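Side-chain contacts in protein Pcdhgb2 (Mus musculus, PDB 5SZR), which is probably a calcium-dependent cell-adhesion protein that may help establish and maintain specific neuronal connections in the brain, here as its extracellular cadherin domains 3-6: residues G387-A392 with L423-A428; T117-P120 with G126-I129; Y165-D170 with V183-A188; A130-R135 with V199-H204. One frame throughout, in Å; residues are numbered along the deposited sequence.

Contact 1: G387-A392 with L423-A428; sequences GEVRTA and LHLIFA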
loop_
_atom_site.group_PDB
_atom_site.type_symbol
_atom_site.label_atom_id
_atom_site.label_comp_id
_atom_site.label_asym_id
_atom_site.label_seq_id
_atom_site.Cartn_x
_atom_site.Cartn_y
_atom_site.Cartn_z
ATOM N N GLY A 387 -47.779 14.908 41.390
ATOM C CA GLY A 387 -48.204 16.274 41.610
ATOM C C GLY A 387 -49.605 16.391 42.166
ATOM O O GLY A 387 -50.223 17.455 42.059
ATOM N N GLU A 388 -50.131 15.309 42.735
ATOM C CA GLU A 388 -51.436 15.335 43.379
ATOM C C GLU A 388 -51.291 15.867 44.797
ATOM O O GLU A 388 -50.447 15.394 45.565
ATOM C CB GLU A 388 -52.047 13.934 43.397
ATOM C CG GLU A 388 -52.234 13.324 42.016
ATOM C CD GLU A 388 -52.611 11.857 42.072
ATOM O OE1 GLU A 388 -52.542 11.268 43.172
ATOM O OE2 GLU A 388 -52.973 11.292 41.017
ATOM N N VAL A 389 -52.106 16.862 45.134
ATOM C CA VAL A 389 -52.119 17.465 46.459
ATOM C C VAL A 389 -53.285 16.855 47.223
ATOM O O VAL A 389 -54.451 17.114 46.905
ATOM C CB VAL A 389 -52.242 18.992 46.381
ATOM C CG1 VAL A 389 -52.381 19.594 47.779
ATOM C CG2 VAL A 389 -51.052 19.582 45.637
ATOM N N ARG A 390 -52.980 16.039 48.228
ATOM C CA ARG A 390 -53.997 15.359 49.012
ATOM C C ARG A 390 -53.860 15.718 50.484
ATOM O O ARG A 390 -52.787 16.111 50.954
ATOM C CB ARG A 390 -53.907 13.837 48.831
ATOM C CG ARG A 390 -54.191 13.391 47.403
ATOM C CD ARG A 390 -53.851 11.929 47.146
ATOM N NE ARG A 390 -54.120 11.577 45.754
ATOM C CZ ARG A 390 -55.263 11.055 45.318
ATOM N NH1 ARG A 390 -56.249 10.809 46.169
ATOM N NH2 ARG A 390 -55.421 10.777 44.032
ATOM N N THR A 391 -54.967 15.599 51.213
ATOM C CA THR A 391 -54.885 15.635 52.665
ATOM C C THR A 391 -54.242 14.345 53.154
ATOM O O THR A 391 -54.513 13.263 52.628
ATOM C CB THR A 391 -56.272 15.802 53.296
ATOM O OG1 THR A 391 -57.081 14.661 52.993
ATOM C CG2 THR A 391 -56.961 17.060 52.773
ATOM N N ALA A 392 -53.369 14.464 54.153
ATOM C CA ALA A 392 -52.671 13.307 54.689
ATOM C C ALA A 392 -53.191 12.868 56.048
ATOM O O ALA A 392 -52.881 11.751 56.478
ATOM C CB ALA A 392 -51.165 13.586 54.789
ATOM N N LEU A 423 -49.859 27.551 46.505
ATOM C CA LEU A 423 -51.210 27.013 46.587
ATOM C C LEU A 423 -51.812 27.452 47.911
ATOM O O LEU A 423 -51.396 26.975 48.971
ATOM C CB LEU A 423 -51.204 25.490 46.481
ATOM C CG LEU A 423 -50.521 24.840 45.283
ATOM C CD1 LEU A 423 -50.635 23.333 45.414
ATOM C CD2 LEU A 423 -51.146 25.320 43.988
ATOM N N HIS A 424 -52.778 28.365 47.846
ATOM C CA HIS A 424 -53.556 28.765 49.011
ATOM C C HIS A 424 -54.707 27.777 49.162
ATOM O O HIS A 424 -55.624 27.750 48.336
ATOM C CB HIS A 424 -54.074 30.194 48.862
ATOM C CG HIS A 424 -52.994 31.211 48.659
ATOM N ND1 HIS A 424 -52.073 31.525 49.636
ATOM C CD2 HIS A 424 -52.699 31.998 47.597
ATOM C CE1 HIS A 424 -51.252 32.454 49.182
ATOM N NE2 HIS A 424 -51.610 32.760 47.948
ATOM N N LEU A 425 -54.651 26.959 50.205
ATOM C CA LEU A 425 -55.688 25.977 50.496
ATOM C C LEU A 425 -56.447 26.439 51.734
ATOM O O LEU A 425 -55.861 26.573 52.814
ATOM C CB LEU A 425 -55.079 24.590 50.700
ATOM C CG LEU A 425 -53.989 24.228 49.688
ATOM C CD1 LEU A 425 -53.408 22.852 49.972
ATOM C CD2 LEU A 425 -54.518 24.304 48.262
ATOM N N ILE A 426 -57.743 26.692 51.576
ATOM C CA ILE A 426 -58.564 27.291 52.623
ATOM C C ILE A 426 -59.724 26.354 52.920
ATOM O O ILE A 426 -60.555 26.090 52.040
ATOM C CB ILE A 426 -59.073 28.679 52.214
ATOM C CG1 ILE A 426 -57.896 29.579 51.837
ATOM C CG2 ILE A 426 -59.900 29.299 53.335
ATOM C CD1 ILE A 426 -58.305 30.990 51.523
ATOM N N PHE A 427 -59.786 25.860 54.153
ATOM C CA PHE A 427 -60.859 24.965 54.557
ATOM C C PHE A 427 -62.155 25.733 54.763
ATOM O O PHE A 427 -62.171 26.812 55.361
ATOM C CB PHE A 427 -60.490 24.224 55.840
ATOM C CG PHE A 427 -59.492 23.125 55.634
ATOM C CD1 PHE A 427 -59.886 21.906 55.109
ATOM C CD2 PHE A 427 -58.162 23.308 55.966
ATOM C CE1 PHE A 427 -58.966 20.891 54.918
ATOM C CE2 PHE A 427 -57.245 22.298 55.781
ATOM C CZ PHE A 427 -57.649 21.089 55.256
ATOM N N ALA A 428 -63.248 25.165 54.266
ATOM C CA ALA A 428 -64.563 25.760 54.434
ATOM C C ALA A 428 -65.196 25.246 55.718
ATOM O O ALA A 428 -65.163 24.041 55.997
ATOM C CB ALA A 428 -65.464 25.447 53.240
#
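A buried, wholly apolar contact joins Val389 of strand 388-391 to Leu423 and Leu425 of strand 418-428, across the interior of the last cadherin domain of the construct. The two branches of Val389 divide the work. CG2 lies beside Leu423, whose side chain runs past it in the opposite direction, and the closest approach is 3.8 Å from Val389 CG2 to Leu423 CD1. The other branch, CG1, stands anti to the backbone N (chi1 175°) and meets Leu425 tip to tip, with Val389 CG1 4.1 Å from Leu425 CD1. Val389 therefore faces two consecutive inward positions of the opposite strand.

The strands belong to the two sheets of the Greek-key sandwich that makes up a cadherin repeat. Strand 388-391 pairs with strands 350-357 and 380-382, whereas strand 418-428 lies between 335-342 and 402-410. Leu405 of strand 402-410 touches both Val389 and Leu425, and Phe380 also packs on Leu425.

On the other face of strand 388-391, Arg390 grips Glu388 side-on. Its NE and NH2 each reach Glu388 OE1 at 3.0 Å, from the same face of the carboxylate and well above its plane, while the oxygen stays nearly in the guanidinium plane. Arg390 NH1 bonds to the carbonyl of Gly348, which further fixes the guanidinium. Across the sandwich, His424 turns outward and touches a mannose.

Contact 2: T117-P120 with G126-I129; sequences TPLP and GTVI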
loop_
_atom_site.group_PDB
_atom_site.type_symbol
_atom_site.label_atom_id
_atom_site.label_comp_id
_atom_site.label_asym_id
_atom_site.label_seq_id
_atom_site.Cartn_x
_atom_site.Cartn_y
_atom_site.Cartn_z
ATOM N N THR A 117 11.528 0.172 -18.858
ATOM C CA THR A 117 11.813 0.865 -17.599
ATOM C C THR A 117 11.099 2.220 -17.474
ATOM O O THR A 117 11.408 3.153 -18.211
ATOM C CB THR A 117 13.335 1.116 -17.434
ATOM O OG1 THR A 117 14.025 -0.130 -17.288
ATOM C CG2 THR A 117 13.610 1.993 -16.214
ATOM N N PRO A 118 10.144 2.340 -16.537
ATOM C CA PRO A 118 9.618 1.280 -15.676
ATOM C C PRO A 118 8.598 0.415 -16.404
ATOM O O PRO A 118 8.174 0.761 -17.509
ATOM C CB PRO A 118 8.954 2.057 -14.539
ATOM C CG PRO A 118 8.506 3.317 -15.186
ATOM C CD PRO A 118 9.580 3.657 -16.182
ATOM N N LEU A 119 8.201 -0.690 -15.771
ATOM C CA LEU A 119 7.288 -1.650 -16.371
ATOM C C LEU A 119 5.906 -1.483 -15.758
ATOM O O LEU A 119 5.734 -1.777 -14.564
ATOM C CB LEU A 119 7.805 -3.071 -16.151
ATOM C CG LEU A 119 7.032 -4.232 -16.772
ATOM C CD1 LEU A 119 7.019 -4.110 -18.280
ATOM C CD2 LEU A 119 7.639 -5.559 -16.352
ATOM N N PRO A 120 4.908 -1.011 -16.510
ATOM C CA PRO A 120 3.565 -0.824 -15.939
ATOM C C PRO A 120 3.002 -2.106 -15.343
ATOM O O PRO A 120 3.101 -3.186 -15.930
ATOM C CB PRO A 120 2.735 -0.361 -17.140
ATOM C CG PRO A 120 3.722 0.298 -18.039
ATOM C CD PRO A 120 5.018 -0.441 -17.864
ATOM N N GLY A 126 2.714 -11.603 -21.787
ATOM C CA GLY A 126 3.518 -11.613 -22.989
ATOM C C GLY A 126 4.149 -10.291 -23.356
ATOM O O GLY A 126 4.644 -10.154 -24.482
ATOM N N THR A 127 4.150 -9.317 -22.451
ATOM C CA THR A 127 4.805 -8.046 -22.721
ATOM C C THR A 127 6.315 -8.237 -22.769
ATOM O O THR A 127 6.894 -8.939 -21.933
ATOM C CB THR A 127 4.434 -7.018 -21.649
ATOM O OG1 THR A 127 3.008 -6.868 -21.601
ATOM C CG2 THR A 127 5.062 -5.664 -21.956
ATOM N N VAL A 128 6.952 -7.617 -23.759
ATOM C CA VAL A 128 8.382 -7.799 -23.991
ATOM C C VAL A 128 9.147 -6.858 -23.067
ATOM O O VAL A 128 9.122 -5.639 -23.247
ATOM C CB VAL A 128 8.747 -7.551 -25.457
ATOM C CG1 VAL A 128 10.249 -7.699 -25.655
ATOM C CG2 VAL A 128 7.984 -8.510 -26.349
ATOM N N ILE A 129 9.834 -7.426 -22.079
ATOM C CA ILE A 129 10.554 -6.621 -21.100
ATOM C C ILE A 129 11.931 -6.226 -21.606
ATOM O O ILE A 129 12.366 -5.090 -21.410
ATOM C CB ILE A 129 10.659 -7.384 -19.767
ATOM C CG1 ILE A 129 9.279 -7.792 -19.263
ATOM C CG2 ILE A 129 11.362 -6.534 -18.721
ATOM C CD1 ILE A 129 9.347 -8.558 -17.977
#
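Between Thr117 and Pro120 one side chain, Leu119, carries the contact with Thr127 and Ile129 of segment 126-129. The chain enters through a cis peptide bond between Thr117 and Pro118, and Pro118 then rests on Ser206 of strand 196-206. At Leu119 the segment becomes an edge strand: its backbone is hydrogen-bonded to His204 and Ser206, which sets the side chain facing the interior of the domain. CG lies anti to the backbone N (chi1 -177°), and CD2 continues the chain in an extended line, so that this methyl is carried deepest toward the other segment.

There the two side chains cross at about a right angle. Leu119 CD2 rests 3.8 Å from Ile129 CD1 and 4.0 Å from Ile129 CG1, so it covers the end of the isoleucine chain and leaves the CG2 branch to pack on Leu203. The second methyl makes a looser approach, with Leu119 CD1 4.4 Å from Thr127 CG2. Thr127 offers its methyl to Leu119, while OG1 is hydrogen-bonded to the carbonyl of Pro124. Pro120 closes the segment with its carbonyl bonded to Ser123 OG, just ahead of the calcium ligand Glu121.

No hydrogen bond spans the two segments. The short edge strand 119-120 and the next strand, 128-135, which belong to opposite sheets of the cadherin sandwich, are thus joined here by dispersion and by the exclusion of water.

Contact 3: Y165-D170 with V183-A188; sequences YKLVTD and VTIVAA
Leu167 sets one methyl, CD2, against both Val183 and Ile185, two inward-facing residues of strand 180-189. Its approaches to the two are nearly even: Leu167 CD2 is 4.3 Å from Val183 CG1, and Leu167 CD2 is 4.2 Å from Ile185 CD1. The torsions explain why this branch does the touching. With chi1 at -177° and chi2 at 64°, CD2 prolongs the extended chain from CA, while CD1 turns aside. Ile185 answers with its longest branch, since its CG1 and CD1 extend fully (chi2 -179°) and bring the terminal methyl toward the leucine. Val183 contributes only the end of one short branch.

The spacings suit ordinary methyl packing and show no sign of a squeeze. Other buried residues complete the surroundings: Leu157 and Val149 touch Leu167, Phe155 lies on Val183, and Ile132 and Ile201 pack against Ile185. No hydrogen bond joins the two segments. Each strand satisfies its backbone within its own sheet, as when Leu167 pairs with Ile129 and Ala130 of strand 128-135. Further along segment 165-170, Thr169 OG1 accepts a hydrogen bond from the amide of Thr127, in the loop leading into strand 128-135.

One leucine from strand 164-169 thus sits against a valine-isoleucine pair of strand 180-189 in the facing sheet. Such interlocking of aliphatic side chains between the two sheets is the hydrophobic core of the Greek-key beta-sandwich of a cadherin repeat, here the second of the four in the construct.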
loop_
_atom_site.group_PDB
_atom_site.type_symbol
_atom_site.label_atom_id
_atom_site.label_comp_id
_atom_site.label_asym_id
_atom_site.label_seq_id
_atom_site.Cartn_x
_atom_site.Cartn_y
_atom_site.Cartn_z
ATOM N N TYR A 165 16.915 -13.745 -27.640
ATOM C CA TYR A 165 15.824 -14.048 -26.729
ATOM C C TYR A 165 15.011 -12.795 -26.444
ATOM O O TYR A 165 15.521 -11.672 -26.503
ATOM C CB TYR A 165 16.330 -14.625 -25.396
ATOM C CG TYR A 165 17.086 -15.934 -25.504
ATOM C CD1 TYR A 165 16.432 -17.151 -25.355
ATOM C CD2 TYR A 165 18.454 -15.952 -25.732
ATOM C CE1 TYR A 165 17.118 -18.344 -25.439
ATOM C CE2 TYR A 165 19.148 -17.142 -25.821
ATOM C CZ TYR A 165 18.477 -18.337 -25.672
ATOM O OH TYR A 165 19.172 -19.529 -25.761
ATOM N N LYS A 166 13.736 -13.002 -26.132
ATOM C CA LYS A 166 12.874 -11.964 -25.587
ATOM C C LYS A 166 12.468 -12.390 -24.185
ATOM O O LYS A 166 11.944 -13.493 -23.999
ATOM C CB LYS A 166 11.640 -11.734 -26.463
ATOM C CG LYS A 166 11.944 -11.078 -27.793
ATOM C CD LYS A 166 10.675 -10.765 -28.562
ATOM C CE LYS A 166 10.990 -10.344 -29.991
ATOM N NZ LYS A 166 9.765 -9.934 -30.732
ATOM N N LEU A 167 12.741 -11.532 -23.205
ATOM C CA LEU A 167 12.260 -11.741 -21.846
ATOM C C LEU A 167 10.841 -11.199 -21.746
ATOM O O LEU A 167 10.615 -10.000 -21.949
ATOM C CB LEU A 167 13.177 -11.050 -20.841
ATOM C CG LEU A 167 12.824 -11.255 -19.366
ATOM C CD1 LEU A 167 12.954 -12.726 -18.988
ATOM C CD2 LEU A 167 13.703 -10.388 -18.477
ATOM N N VAL A 168 9.882 -12.076 -21.448
ATOM C CA VAL A 168 8.475 -11.705 -21.463
ATOM C C VAL A 168 7.827 -12.058 -20.128
ATOM O O VAL A 168 8.274 -12.951 -19.406
ATOM C CB VAL A 168 7.709 -12.384 -22.618
ATOM C CG1 VAL A 168 8.426 -12.146 -23.942
ATOM C CG2 VAL A 168 7.535 -13.872 -22.344
ATOM N N THR A 169 6.756 -11.329 -19.811
ATOM C CA THR A 169 5.910 -11.670 -18.676
ATOM C C THR A 169 4.987 -12.823 -19.042
ATOM O O THR A 169 4.501 -12.913 -20.172
ATOM C CB THR A 169 5.062 -10.476 -18.241
ATOM O OG1 THR A 169 4.217 -10.076 -19.326
ATOM C CG2 THR A 169 5.929 -9.305 -17.823
ATOM N N ASP A 170 4.752 -13.712 -18.078
ATOM C CA ASP A 170 3.709 -14.724 -18.202
ATOM C C ASP A 170 2.812 -14.726 -16.969
ATOM O O ASP A 170 2.183 -15.743 -16.660
ATOM C CB ASP A 170 4.308 -16.113 -18.436
ATOM C CG ASP A 170 5.008 -16.655 -17.212
ATOM O OD1 ASP A 170 4.964 -17.885 -16.992
ATOM O OD2 ASP A 170 5.598 -15.845 -16.466
ATOM N N VAL A 183 15.992 -9.718 -11.777
ATOM C CA VAL A 183 15.892 -10.891 -12.638
ATOM C C VAL A 183 17.290 -11.251 -13.119
ATOM O O VAL A 183 17.938 -10.461 -13.818
ATOM C CB VAL A 183 14.945 -10.642 -13.822
ATOM C CG1 VAL A 183 14.751 -11.913 -14.631
ATOM C CG2 VAL A 183 13.606 -10.112 -13.321
ATOM N N THR A 184 17.750 -12.446 -12.749
ATOM C CA THR A 184 19.078 -12.932 -13.105
ATOM C C THR A 184 18.972 -13.878 -14.296
ATOM O O THR A 184 18.320 -14.924 -14.208
ATOM C CB THR A 184 19.735 -13.644 -11.923
ATOM O OG1 THR A 184 20.064 -12.688 -10.907
ATOM C CG2 THR A 184 21.002 -14.358 -12.371
ATOM N N ILE A 185 19.614 -13.513 -15.400
ATOM C CA ILE A 185 19.657 -14.338 -16.601
ATOM C C ILE A 185 21.039 -14.977 -16.690
ATOM O O ILE A 185 22.056 -14.275 -16.663
ATOM C CB ILE A 185 19.340 -13.515 -17.859
ATOM C CG1 ILE A 185 17.880 -13.060 -17.834
ATOM C CG2 ILE A 185 19.649 -14.321 -19.116
ATOM C CD1 ILE A 185 17.468 -12.259 -19.043
ATOM N N VAL A 186 21.078 -16.304 -16.790
ATOM C CA VAL A 186 22.322 -17.067 -16.800
ATOM C C VAL A 186 22.516 -17.667 -18.186
ATOM O O VAL A 186 21.576 -18.224 -18.766
ATOM C CB VAL A 186 22.318 -18.166 -15.724
ATOM C CG1 VAL A 186 23.621 -18.953 -15.759
ATOM C CG2 VAL A 186 22.094 -17.561 -14.347
ATOM N N ALA A 187 23.734 -17.554 -18.712
ATOM C CA ALA A 187 24.093 -18.103 -20.014
ATOM C C ALA A 187 25.310 -19.000 -19.854
ATOM O O ALA A 187 26.284 -18.615 -19.201
ATOM C CB ALA A 187 24.378 -16.987 -21.022
ATOM N N ALA A 188 25.257 -20.192 -20.446
ATOM C CA ALA A 188 26.330 -21.166 -20.307
ATOM C C ALA A 188 26.620 -21.819 -21.651
ATOM O O ALA A 188 25.713 -22.034 -22.461
ATOM C CB ALA A 188 25.980 -22.235 -19.265
#

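Contact 4: A130-R135 with V199-H204; sequences ALIKTR and VIITLH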
loop_
_atom_site.group_PDB
_atom_site.type_symbol
_atom_site.label_atom_id
_atom_site.label_comp_id
_atom_site.label_asym_id
_atom_site.label_seq_id
_atom_site.Cartn_x
_atom_site.Cartn_y
_atom_site.Cartn_z
ATOM N N ALA A 130 12.639 -7.150 -22.252
ATOM C CA ALA A 130 14.019 -6.894 -22.628
ATOM C C ALA A 130 14.397 -7.803 -23.784
ATOM O O ALA A 130 13.817 -8.874 -23.975
ATOM C CB ALA A 130 14.967 -7.107 -21.443
ATOM N N LEU A 131 15.384 -7.355 -24.552
ATOM C CA LEU A 131 15.948 -8.127 -25.647
ATOM C C LEU A 131 17.320 -8.641 -25.231
ATOM O O LEU A 131 18.152 -7.873 -24.734
ATOM C CB LEU A 131 16.036 -7.280 -26.917
ATOM C CG LEU A 131 14.678 -6.755 -27.388
ATOM C CD1 LEU A 131 14.834 -5.842 -28.594
ATOM C CD2 LEU A 131 13.740 -7.910 -27.701
ATOM N N ILE A 132 17.544 -9.939 -25.425
ATOM C CA ILE A 132 18.735 -10.630 -24.947
ATOM C C ILE A 132 19.496 -11.178 -26.149
ATOM O O ILE A 132 18.899 -11.798 -27.036
ATOM C CB ILE A 132 18.372 -11.773 -23.981
ATOM C CG1 ILE A 132 17.402 -11.289 -22.891
ATOM C CG2 ILE A 132 19.626 -12.398 -23.391
ATOM C CD1 ILE A 132 17.936 -10.182 -22.027
ATOM N N LYS A 133 20.809 -10.958 -26.170
ATOM C CA LYS A 133 21.689 -11.497 -27.201
ATOM C C LYS A 133 22.915 -12.101 -26.534
ATOM O O LYS A 133 23.425 -11.556 -25.552
ATOM C CB LYS A 133 22.112 -10.410 -28.202
ATOM C CG LYS A 133 22.860 -10.940 -29.410
ATOM C CD LYS A 133 23.540 -9.819 -30.185
ATOM C CE LYS A 133 24.448 -10.383 -31.271
ATOM N NZ LYS A 133 25.287 -9.334 -31.917
ATOM N N THR A 134 23.388 -13.227 -27.062
ATOM C CA THR A 134 24.561 -13.901 -26.522
ATOM C C THR A 134 25.681 -13.931 -27.549
ATOM O O THR A 134 25.439 -14.111 -28.747
ATOM C CB THR A 134 24.244 -15.332 -26.081
ATOM O OG1 THR A 134 23.961 -16.141 -27.230
ATOM C CG2 THR A 134 23.048 -15.339 -25.163
ATOM N N ARG A 135 26.907 -13.752 -27.068
ATOM C CA ARG A 135 28.110 -13.947 -27.859
ATOM C C ARG A 135 29.012 -14.957 -27.164
ATOM O O ARG A 135 28.953 -15.124 -25.942
ATOM C CB ARG A 135 28.864 -12.625 -28.072
ATOM C CG ARG A 135 28.253 -11.723 -29.135
ATOM C CD ARG A 135 29.238 -10.649 -29.583
ATOM N NE ARG A 135 29.465 -9.644 -28.548
ATOM C CZ ARG A 135 28.816 -8.486 -28.480
ATOM N NH1 ARG A 135 29.080 -7.631 -27.499
ATOM N NH2 ARG A 135 27.901 -8.182 -29.392
ATOM N N VAL A 199 23.700 -11.980 -15.872
ATOM C CA VAL A 199 23.389 -10.559 -15.765
ATOM C C VAL A 199 22.095 -10.405 -14.974
ATOM O O VAL A 199 21.158 -11.197 -15.129
ATOM C CB VAL A 199 23.262 -9.877 -17.144
ATOM C CG1 VAL A 199 24.611 -9.835 -17.849
ATOM C CG2 VAL A 199 22.227 -10.587 -18.003
ATOM N N ILE A 200 22.046 -9.381 -14.130
ATOM C CA ILE A 200 20.891 -9.105 -13.285
ATOM C C ILE A 200 20.156 -7.907 -13.867
ATOM O O ILE A 200 20.727 -6.816 -13.984
ATOM C CB ILE A 200 21.305 -8.853 -11.828
ATOM C CG1 ILE A 200 22.045 -10.081 -11.286
ATOM C CG2 ILE A 200 20.089 -8.521 -10.980
ATOM C CD1 ILE A 200 22.617 -9.896 -9.908
ATOM N N ILE A 201 18.903 -8.117 -14.256
ATOM C CA ILE A 201 18.046 -7.058 -14.770
ATOM C C ILE A 201 17.143 -6.604 -13.635
ATOM O O ILE A 201 16.391 -7.409 -13.072
ATOM C CB ILE A 201 17.212 -7.533 -15.969
ATOM C CG1 ILE A 201 18.111 -8.135 -17.048
ATOM C CG2 ILE A 201 16.392 -6.384 -16.532
ATOM C CD1 ILE A 201 17.350 -8.641 -18.244
ATOM N N THR A 202 17.220 -5.320 -13.298
ATOM C CA THR A 202 16.362 -4.733 -12.278
ATOM C C THR A 202 15.122 -4.144 -12.938
ATOM O O THR A 202 15.230 -3.370 -13.895
ATOM C CB THR A 202 17.108 -3.656 -11.492
ATOM O OG1 THR A 202 18.134 -4.268 -10.698
ATOM C CG2 THR A 202 16.150 -2.898 -10.582
ATOM N N LEU A 203 13.952 -4.517 -12.429
ATOM C CA LEU A 203 12.676 -4.068 -12.970
ATOM C C LEU A 203 11.960 -3.182 -11.961
ATOM O O LEU A 203 11.763 -3.576 -10.805
ATOM C CB LEU A 203 11.790 -5.258 -13.346
ATOM C CG LEU A 203 12.376 -6.139 -14.449
ATOM C CD1 LEU A 203 11.392 -7.231 -14.849
ATOM C CD2 LEU A 203 12.761 -5.280 -15.640
ATOM N N HIS A 204 11.579 -1.991 -12.403
ATOM C CA HIS A 204 10.771 -1.074 -11.616
ATOM C C HIS A 204 9.337 -1.149 -12.122
ATOM O O HIS A 204 9.082 -0.896 -13.304
ATOM C CB HIS A 204 11.310 0.351 -11.718
ATOM C CG HIS A 204 12.594 0.561 -10.979
ATOM N ND1 HIS A 204 12.983 -0.235 -9.923
ATOM C CD2 HIS A 204 13.578 1.478 -11.142
ATOM C CE1 HIS A 204 14.151 0.181 -9.469
ATOM N NE2 HIS A 204 14.534 1.218 -10.191
#
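Apolar contact alone joins the two strands, and Ile201 is its hub, meeting Ala130 and Ile132 with a single methyl. The side chain of Ile201 is extended to its end (chi2 179°), which sends CD1 straight out from strand 196-206. The approach to Ile132 is tip to tip, with Ile201 CD1 4.1 Å from Ile132 CD1. Ile132 folds its own chain, chi2 being -60°, so its terminal methyl bends back instead of prolonging the branch. Ala130 has just its CB to give, and Ile201 CD1 stands 4.3 Å from it. Around these methyls, Leu167 touches Ile201, Ile185 lies on both isoleucines, and Val115 covers Ala130 and Ile201.

Strand 128-135 belongs to the sheet with strands 109-113 and 164-169, and strand 196-206 to the one with strands 119-120 and 180-189. These are the two layers of the cadherin sandwich, whose Greek-key topology brings a strand near the start of the domain opposite the last one, with 63 residues between the two segments.

Backbone hydrogen bonds run within each sheet instead of between them: Ala130 pairs with Leu167, Ile132 with Tyr165, and Leu131 and Lys133 with Thr113 and Ile111.

Polar interactions keep to the outer faces. Arg135 NE forms a salt bridge with Glu109 OE2, tying strand 128-135 to its neighbour. On the opposite layer Thr202 OG1 is hydrogen-bonded to Asn182 OD1 of strand 180-189, next to a glycan, and Ile200, facing outward, touches a fucose of the sugar chain.

In the fold
Contacts 2, 3 and 4 share one cadherin domain, with centres 7 to 13 Å apart, while contact 1 lies in the last domain, about 96 to 105 Å from them between centres. All four are buried, apolar and free of cross-segment hydrogen bonds. Contacts 1 and 3 use the equivalent strand of one sheet (388-391 and 164-169) but meet different strands of the facing sheet, the last and the next-to-last respectively. Contacts 2 and 4 use the same strand, 128-135, at different points. Contact 2, at the end near calcium ligands, involves a threonine methyl and an edge strand, whereas contacts 3 and 4 lie mid-core. Charged pairs and glycans appear on the outer faces around contacts 1 and 4.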